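Local atomic coordinates of GCN5 like acetylase + bromodomain (Cryptosporidium parvum, PDB entry 4LDF), a protein that probably acetylates histone H3 as a GCN5-type transcriptional activator, and is represented here by its bromodomain, a four-helix module of the kind that reads acetyl-lysine. Residues Q57-K62 / S76-M81; H28-P33 / T96-Q101. All blocks are in the same frame, centred on the assembly; numbering follows the deposited sequence.

Interaction 1 of 2, residues Q57-K62 / S76-M81; sequences QTMKRK and SELKRM
M59 and E77 lie alongside each other, pointing opposite ways, where helix 56-64 faces helix 71-88 in the left-handed four-helix bundle of the bromodomain. The short axes run almost antiparallel, at 170°, and lie 11.3 Å apart at closest approach, so long side chains bridge the gap. M59 leaves its helix with CG beside the backbone N and SD extended; SD lies 3.6 Å from E77 CG, while M59 CG faces the carboxylate carbon. A bend at chi3 (-71°) then swings the methyl CE away from the glutamate to a sulfur-methyl contact, 3.6 Å from M81 SD. The same methyl meets L78 CD1 at 4.0 Å, the M59 and L78 side chains crossing at about a right angle. L22 of helix 14-27 also touches M59, joining this methionine to a third helix.

Beside this apolar patch K62, extended beyond CG, reaches tip to tip for E77. T54 OG1 hydrogen-bonds to E77 OE1 and Y68 OH to OE2, so the buried carboxylate is gripped from several directions, which would be expected to favour its charged form. K62 NZ completes the site as a salt bridge, 2.9 Å from E77 OE1 on its syn side but tilted 24° out of the carboxylate plane and, more weakly, 3.3 Å from E77 OE2.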
ATOM      1  N   GLN A  57      -2.370  -4.410   5.114  1.00 20.05           N
ATOM      2  CA  GLN A  57      -3.022  -5.620   5.609  1.00 20.28           C
ATOM      3  C   GLN A  57      -4.110  -6.065   4.619  1.00 26.37           C
ATOM      4  O   GLN A  57      -4.207  -7.259   4.324  1.00 28.54           O
ATOM      5  CB  GLN A  57      -3.577  -5.362   7.033  1.00 21.16           C
ATOM      6  CG  GLN A  57      -4.292  -6.520   7.711  1.00 38.41           C
ATOM      7  CD  GLN A  57      -4.944  -6.052   8.999  1.00 52.80           C
ATOM      8  OE1 GLN A  57      -6.121  -5.669   9.034  1.00 37.62           O
ATOM      9  NE2 GLN A  57      -4.170  -6.008  10.075  1.00 48.19           N
ATOM     10  N   THR A  58      -4.883  -5.097   4.068  1.00 21.46           N
ATOM     11  CA  THR A  58      -5.934  -5.338   3.075  1.00 20.70           C
ATOM     12  C   THR A  58      -5.297  -5.930   1.801  1.00 23.66           C
ATOM     13  O   THR A  58      -5.765  -6.959   1.323  1.00 23.12           O
ATOM     14  CB  THR A  58      -6.738  -4.041   2.811  1.00 25.95           C
ATOM     15  OG1 THR A  58      -7.421  -3.665   4.008  1.00 22.31           O
ATOM     16  CG2 THR A  58      -7.742  -4.176   1.660  1.00 22.46           C
ATOM     17  N   MET A  59      -4.237  -5.295   1.271  1.00 19.04           N
ATOM     18  CA  MET A  59      -3.538  -5.765   0.067  1.00 17.75           C
ATOM     19  C   MET A  59      -2.848  -7.120   0.276  1.00 21.52           C
ATOM     20  O   MET A  59      -2.892  -7.955  -0.627  1.00 21.21           O
ATOM     21  CB  MET A  59      -2.595  -4.692  -0.486  1.00 19.62           C
ATOM     22  CG  MET A  59      -3.341  -3.485  -1.042  1.00 22.30           C
ATOM     23  SD  MET A  59      -2.330  -2.189  -1.778  1.00 24.57           S
ATOM     24  CE  MET A  59      -1.542  -1.494  -0.350  1.00 21.53           C
ATOM     25  N   LYS A  60      -2.249  -7.352   1.474  1.00 18.43           N
ATOM     26  CA  LYS A  60      -1.605  -8.625   1.847  1.00 16.90           C
ATOM     27  C   LYS A  60      -2.653  -9.731   1.885  1.00 19.90           C
ATOM     28  O   LYS A  60      -2.358 -10.840   1.442  1.00 18.87           O
ATOM     29  CB  LYS A  60      -0.896  -8.534   3.200  1.00 17.57           C
ATOM     30  CG  LYS A  60       0.580  -8.182   3.090  1.00 25.21           C
ATOM     31  CD  LYS A  60       1.232  -8.188   4.467  1.00 22.42           C
ATOM     32  CE  LYS A  60       2.726  -8.092   4.363  1.00 26.75           C
ATOM     33  NZ  LYS A  60       3.402  -8.232   5.677  1.00 25.05           N
ATOM     34  N   ARG A  61      -3.881  -9.427   2.388  1.00 18.26           N
ATOM     35  CA  ARG A  61      -5.010 -10.371   2.461  1.00 19.44           C
ATOM     36  C   ARG A  61      -5.440 -10.757   1.055  1.00 24.12           C
ATOM     37  O   ARG A  61      -5.662 -11.936   0.779  1.00 24.04           O
ATOM     38  CB  ARG A  61      -6.219  -9.739   3.166  1.00 24.05           C
ATOM     39  CG  ARG A  61      -6.533 -10.300   4.541  1.00 31.56           C
ATOM     40  CD  ARG A  61      -7.983 -10.067   4.987  1.00 33.12           C
ATOM     41  NE  ARG A  61      -8.612  -8.839   4.474  1.00 27.68           N
ATOM     42  CZ  ARG A  61      -8.389  -7.611   4.937  1.00 33.99           C
ATOM     43  NH1 ARG A  61      -9.037  -6.575   4.422  1.00 21.52           N
ATOM     44  NH2 ARG A  61      -7.519  -7.411   5.916  1.00 27.09           N
ATOM     45  N   LYS A  62      -5.605  -9.751   0.180  1.00 21.61           N
ATOM     46  CA  LYS A  62      -5.970  -9.929  -1.227  1.00 20.53           C
ATOM     47  C   LYS A  62      -4.919 -10.810  -1.941  1.00 25.38           C
ATOM     48  O   LYS A  62      -5.286 -11.726  -2.671  1.00 24.73           O
ATOM     49  CB  LYS A  62      -6.122  -8.568  -1.926  1.00 20.65           C
ATOM     50  CG  LYS A  62      -7.319  -7.755  -1.409  1.00 26.79           C
ATOM     51  CD  LYS A  62      -7.627  -6.542  -2.289  1.00 29.09           C
ATOM     52  CE  LYS A  62      -8.730  -5.710  -1.696  1.00 30.05           C
ATOM     53  NZ  LYS A  62      -9.006  -4.488  -2.498  1.00 43.22           N
ATOM     54  N   SER A  76      -2.499  -0.063  -9.163  1.00 20.80           N
ATOM     55  CA  SER A  76      -3.493   1.012  -9.028  1.00 19.65           C
ATOM     56  C   SER A  76      -3.850   1.202  -7.557  1.00 20.75           C
ATOM     57  O   SER A  76      -3.930   2.338  -7.092  1.00 19.01           O
ATOM     58  CB  SER A  76      -4.760   0.698  -9.816  1.00 22.44           C
ATOM     59  OG  SER A  76      -4.449   0.362 -11.154  1.00 33.21           O
ATOM     60  N   GLU A  77      -4.068   0.086  -6.839  1.00 16.63           N
ATOM     61  CA  GLU A  77      -4.408   0.055  -5.426  1.00 16.64           C
ATOM     62  C   GLU A  77      -3.247   0.569  -4.574  1.00 21.17           C
ATOM     63  O   GLU A  77      -3.472   1.353  -3.661  1.00 20.03           O
ATOM     64  CB  GLU A  77      -4.769  -1.374  -4.983  1.00 17.45           C
ATOM     65  CG  GLU A  77      -5.387  -1.376  -3.591  1.00 15.89           C
ATOM     66  CD  GLU A  77      -6.176  -2.604  -3.199  1.00 32.12           C
ATOM     67  OE1 GLU A  77      -6.828  -2.569  -2.129  1.00 21.83           O
ATOM     68  OE2 GLU A  77      -6.160  -3.592  -3.968  1.00 25.11           O
ATOM     69  N   LEU A  78      -2.014   0.096  -4.851  1.00 18.71           N
ATOM     70  CA  LEU A  78      -0.838   0.548  -4.115  1.00 18.42           C
ATOM     71  C   LEU A  78      -0.632   2.046  -4.331  1.00 22.53           C
ATOM     72  O   LEU A  78      -0.333   2.746  -3.361  1.00 22.80           O
ATOM     73  CB  LEU A  78       0.433  -0.253  -4.486  1.00 18.30           C
ATOM     74  CG  LEU A  78       1.737   0.181  -3.783  1.00 20.86           C
ATOM     75  CD1 LEU A  78       1.658  -0.033  -2.265  1.00 20.62           C
ATOM     76  CD2 LEU A  78       2.937  -0.528  -4.381  1.00 22.07           C
ATOM     77  N   LYS A  79      -0.803   2.545  -5.581  1.00 19.25           N
ATOM     78  CA  LYS A  79      -0.675   3.986  -5.856  1.00 19.37           C
ATOM     79  C   LYS A  79      -1.744   4.758  -5.084  1.00 21.37           C
ATOM     80  O   LYS A  79      -1.428   5.781  -4.478  1.00 19.59           O
ATOM     81  CB  LYS A  79      -0.769   4.319  -7.357  1.00 22.74           C
ATOM     82  CG  LYS A  79      -0.292   5.738  -7.632  1.00 34.57           C
ATOM     83  CD  LYS A  79      -0.705   6.254  -8.978  1.00 43.52           C
ATOM     84  CE  LYS A  79      -0.070   7.602  -9.245  1.00 42.51           C
ATOM     85  NZ  LYS A  79      -0.808   8.720  -8.584  1.00 30.93           N
ATOM     86  N   ARG A  80      -3.003   4.257  -5.114  1.00 16.98           N
ATOM     87  CA  ARG A  80      -4.159   4.795  -4.395  1.00 15.47           C
ATOM     88  C   ARG A  80      -3.858   4.879  -2.886  1.00 19.46           C
ATOM     89  O   ARG A  80      -4.220   5.872  -2.262  1.00 18.48           O
ATOM     90  CB  ARG A  80      -5.421   3.938  -4.673  1.00 13.57           C
ATOM     91  CG  ARG A  80      -6.651   4.320  -3.803  1.00 21.12           C
ATOM     92  CD  ARG A  80      -8.014   3.991  -4.411  1.00 22.47           C
ATOM     93  NE  ARG A  80      -8.069   2.677  -5.061  1.00 26.34           N
ATOM     94  CZ  ARG A  80      -8.292   1.524  -4.436  1.00 41.33           C
ATOM     95  NH1 ARG A  80      -8.341   0.392  -5.121  1.00 36.47           N
ATOM     96  NH2 ARG A  80      -8.470   1.496  -3.119  1.00 27.09           N
ATOM     97  N   MET A  81      -3.149   3.872  -2.306  1.00 15.29           N
ATOM     98  CA  MET A  81      -2.793   3.964  -0.883  1.00 14.23           C
ATOM     99  C   MET A  81      -1.997   5.270  -0.599  1.00 19.35           C
ATOM    100  O   MET A  81      -2.304   5.982   0.362  1.00 18.20           O
ATOM    101  CB  MET A  81      -1.981   2.743  -0.426  1.00 15.41           C
ATOM    102  CG  MET A  81      -1.842   2.671   1.086  1.00 17.75           C
ATOM    103  SD  MET A  81      -0.745   1.365   1.647  1.00 20.19           S
ATOM    104  CE  MET A  81       0.886   2.046   1.108  1.00 17.04           C
TER

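Interaction 2 of 2, residues H28-P33 / T96-Q101; sequences HENAWP and TKYANQ
N30 and Y98 bring their CA atoms within 6.0 Å where the loop following helix 14-27 turns across helix 93-110, its first turn closed by a backbone bond from A31 N to H28 O. This is the start of the ZA loop of the bromodomain, laid against the last helix of the bundle; the W32-P33-F34 sequence corresponds to the WPF shelf of related domains.

The N30 side chain carries the contact. Its amide stacks on the Y98 ring, the planes 15° apart, with N30 CG 3.6 Å from Y98 CE1. N30 CB also lies over that ring in a CH-pi contact, 4.0 Å from the centroid but shifted toward the rim. Y98 has its CG beside the backbone N (chi1 -62°), which starts the ring toward the loop. On the same side of the ring plane, but by the CD2-CE2 bond, P33 CG approaches Y98 CD2 at 3.9 Å and W32 NE1 comes obliquely to within 4.1 Å of Y98 CE2. P33 CD in turn lies over a face of the indole.

One turn along the helix, Q101 stretches out and passes its amide obliquely by H28 CE1. The H28 ring is itself held by an in-plane bond from N30 N to its ND1, and F105 packs edge-to-face with it. N30 ND2 closes the contact with a 2.8 Å, nearly straight hydrogen bond (168°) to a lone pair of Q101 OE1.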
ATOM      1  N   HIS A  28       9.651  -1.321   6.281  1.00 17.06           N
ATOM      2  CA  HIS A  28      10.280   0.005   6.332  1.00 18.16           C
ATOM      3  C   HIS A  28       9.740   0.692   7.596  1.00 21.65           C
ATOM      4  O   HIS A  28       8.532   0.697   7.810  1.00 19.15           O
ATOM      5  CB  HIS A  28       9.914   0.855   5.102  1.00 18.57           C
ATOM      6  CG  HIS A  28      10.777   2.070   4.946  1.00 21.97           C
ATOM      7  ND1 HIS A  28      10.704   3.132   5.830  1.00 23.66           N
ATOM      8  CD2 HIS A  28      11.664   2.377   3.970  1.00 23.66           C
ATOM      9  CE1 HIS A  28      11.567   4.027   5.389  1.00 22.73           C
ATOM     10  NE2 HIS A  28      12.155   3.623   4.262  1.00 23.31           N
ATOM     11  N   GLU A  29      10.627   1.244   8.436  1.00 19.43           N
ATOM     12  CA  GLU A  29      10.233   1.910   9.695  1.00 18.46           C
ATOM     13  C   GLU A  29       9.094   2.951   9.557  1.00 23.09           C
ATOM     14  O   GLU A  29       8.249   3.012  10.439  1.00 22.53           O
ATOM     15  CB  GLU A  29      11.458   2.508  10.414  1.00 19.25           C
ATOM     16  CG  GLU A  29      12.089   3.714   9.732  1.00 24.99           C
ATOM     17  CD  GLU A  29      13.163   4.460  10.504  1.00 35.32           C
ATOM     18  OE1 GLU A  29      13.470   5.606  10.113  1.00 29.62           O
ATOM     19  OE2 GLU A  29      13.701   3.909  11.491  1.00 26.23           O
ATOM     20  N   ASN A  30       9.060   3.716   8.440  1.00 19.52           N
ATOM     21  CA  ASN A  30       8.063   4.759   8.139  1.00 19.41           C
ATOM     22  C   ASN A  30       6.781   4.270   7.471  1.00 23.05           C
ATOM     23  O   ASN A  30       5.915   5.079   7.133  1.00 24.28           O
ATOM     24  CB  ASN A  30       8.699   5.924   7.361  1.00 16.27           C
ATOM     25  CG  ASN A  30       9.762   6.625   8.166  1.00 28.52           C
ATOM     26  OD1 ASN A  30       9.754   6.609   9.404  1.00 26.73           O
ATOM     27  ND2 ASN A  30      10.727   7.215   7.497  1.00 20.58           N
ATOM     28  N   ALA A  31       6.647   2.954   7.324  1.00 18.94           N
ATOM     29  CA  ALA A  31       5.464   2.311   6.754  1.00 18.64           C
ATOM     30  C   ALA A  31       4.366   2.122   7.790  1.00 19.87           C
ATOM     31  O   ALA A  31       3.232   1.776   7.430  1.00 19.12           O
ATOM     32  CB  ALA A  31       5.847   0.974   6.153  1.00 19.28           C
ATOM     33  N   TRP A  32       4.693   2.346   9.072  1.00 17.53           N
ATOM     34  CA  TRP A  32       3.749   2.185  10.170  1.00 17.48           C
ATOM     35  C   TRP A  32       2.340   2.823   9.968  1.00 23.07           C
ATOM     36  O   TRP A  32       1.377   2.122  10.280  1.00 23.30           O
ATOM     37  CB  TRP A  32       4.383   2.477  11.536  1.00 15.24           C
ATOM     38  CG  TRP A  32       4.618   3.929  11.821  1.00 16.10           C
ATOM     39  CD1 TRP A  32       5.778   4.629  11.642  1.00 18.83           C
ATOM     40  CD2 TRP A  32       3.645   4.872  12.301  1.00 15.83           C
ATOM     41  NE1 TRP A  32       5.592   5.948  11.996  1.00 18.12           N
ATOM     42  CE2 TRP A  32       4.278   6.133  12.360  1.00 19.39           C
ATOM     43  CE3 TRP A  32       2.306   4.763  12.730  1.00 17.22           C
ATOM     44  CZ2 TRP A  32       3.609   7.286  12.799  1.00 18.89           C
ATOM     45  CZ3 TRP A  32       1.634   5.910  13.123  1.00 18.71           C
ATOM     46  CH2 TRP A  32       2.288   7.152  13.170  1.00 19.30           C
ATOM     47  N   PRO A  33       2.151   4.056   9.402  1.00 21.06           N
ATOM     48  CA  PRO A  33       0.777   4.579   9.235  1.00 21.22           C
ATOM     49  C   PRO A  33      -0.032   3.884   8.141  1.00 26.69           C
ATOM     50  O   PRO A  33      -1.209   4.219   7.954  1.00 26.84           O
ATOM     51  CB  PRO A  33       1.002   6.052   8.832  1.00 22.40           C
ATOM     52  CG  PRO A  33       2.402   6.343   9.069  1.00 26.29           C
ATOM     53  CD  PRO A  33       3.134   5.062   8.943  1.00 22.47           C
ATOM     54  N   THR A  96       2.714  12.830   4.423  1.00 21.27           N
ATOM     55  CA  THR A  96       2.963  13.080   2.996  1.00 21.30           C
ATOM     56  C   THR A  96       4.434  12.769   2.717  1.00 24.12           C
ATOM     57  O   THR A  96       4.755  12.222   1.660  1.00 22.91           O
ATOM     58  CB  THR A  96       2.580  14.516   2.593  1.00 24.12           C
ATOM     59  OG1 THR A  96       1.159  14.636   2.656  1.00 18.29           O
ATOM     60  CG2 THR A  96       3.096  14.908   1.184  1.00 21.78           C
ATOM     61  N   LYS A  97       5.311  13.129   3.665  1.00 19.85           N
ATOM     62  CA  LYS A  97       6.748  12.892   3.572  1.00 20.38           C
ATOM     63  C   LYS A  97       7.025  11.383   3.529  1.00 23.18           C
ATOM     64  O   LYS A  97       7.833  10.935   2.711  1.00 20.59           O
ATOM     65  CB  LYS A  97       7.470  13.559   4.764  1.00 24.31           C
ATOM     66  CG  LYS A  97       8.929  13.893   4.489  1.00 41.11           C
ATOM     67  N   TYR A  98       6.325  10.598   4.383  1.00 20.45           N
ATOM     68  CA  TYR A  98       6.487   9.148   4.401  1.00 20.52           C
ATOM     69  C   TYR A  98       5.961   8.568   3.082  1.00 22.93           C
ATOM     70  O   TYR A  98       6.665   7.786   2.447  1.00 20.87           O
ATOM     71  CB  TYR A  98       5.751   8.495   5.584  1.00 22.11           C
ATOM     72  CG  TYR A  98       6.183   8.888   6.983  1.00 25.62           C
ATOM     73  CD1 TYR A  98       7.476   9.347   7.236  1.00 27.64           C
ATOM     74  CD2 TYR A  98       5.325   8.727   8.065  1.00 27.61           C
ATOM     75  CE1 TYR A  98       7.882   9.689   8.528  1.00 28.98           C
ATOM     76  CE2 TYR A  98       5.727   9.045   9.366  1.00 29.37           C
ATOM     77  CZ  TYR A  98       7.012   9.514   9.593  1.00 38.58           C
ATOM     78  OH  TYR A  98       7.404   9.855  10.866  1.00 40.50           O
ATOM     79  N   ALA A  99       4.739   8.975   2.667  1.00 19.72           N
ATOM     80  CA  ALA A  99       4.100   8.524   1.428  1.00 19.38           C
ATOM     81  C   ALA A  99       5.003   8.662   0.206  1.00 20.76           C
ATOM     82  O   ALA A  99       5.046   7.732  -0.598  1.00 21.14           O
ATOM     83  CB  ALA A  99       2.789   9.263   1.194  1.00 20.51           C
ATOM     84  N   ASN A 100       5.697   9.821   0.058  1.00 15.57           N
ATOM     85  CA  ASN A 100       6.624  10.148  -1.036  1.00 15.28           C
ATOM     86  C   ASN A 100       7.887   9.269  -0.945  1.00 19.47           C
ATOM     87  O   ASN A 100       8.304   8.671  -1.940  1.00 20.86           O
ATOM     88  CB  ASN A 100       6.995  11.662  -0.991  1.00 17.78           C
ATOM     89  CG  ASN A 100       5.894  12.593  -1.469  1.00 23.83           C
ATOM     90  OD1 ASN A 100       4.907  12.172  -2.047  1.00 20.21           O
ATOM     91  ND2 ASN A 100       6.056  13.884  -1.282  1.00 15.79           N
ATOM     92  N   GLN A 101       8.448   9.159   0.271  1.00 16.38           N
ATOM     93  CA  GLN A 101       9.620   8.342   0.574  1.00 16.33           C
ATOM     94  C   GLN A 101       9.353   6.872   0.275  1.00 18.13           C
ATOM     95  O   GLN A 101      10.139   6.262  -0.441  1.00 18.04           O
ATOM     96  CB  GLN A 101      10.046   8.527   2.044  1.00 17.49           C
ATOM     97  CG  GLN A 101      11.247   7.656   2.425  1.00 24.09           C
ATOM     98  CD  GLN A 101      11.532   7.641   3.894  1.00 30.97           C
ATOM     99  OE1 GLN A 101      10.628   7.587   4.727  1.00 26.67           O
ATOM    100  NE2 GLN A 101      12.810   7.617   4.237  1.00 26.20           N
TER

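The two contacts tie together different pairs of elements in one helical bundle: their centres lie 15 Å apart, and their nearest atoms stay about 6 Å from each other. Interaction 1 sits near the middle of the domain, about 5 Å from its centre, whereas interaction 2 is a surface contact about 10 Å out. Helices 71-88 and 93-110 connect them, since L78 packs on I106 and W107, and A99 on F82. By analogy with other bromodomains, interaction 2 borders the probable acetyl-lysine pocket: a bound glycerol, probably from the crystallisation liquor, lies about 4 Å from the P33 side chain, consistent with a pocket, and T96 touches N89, which matches the family's conserved pocket asparagine.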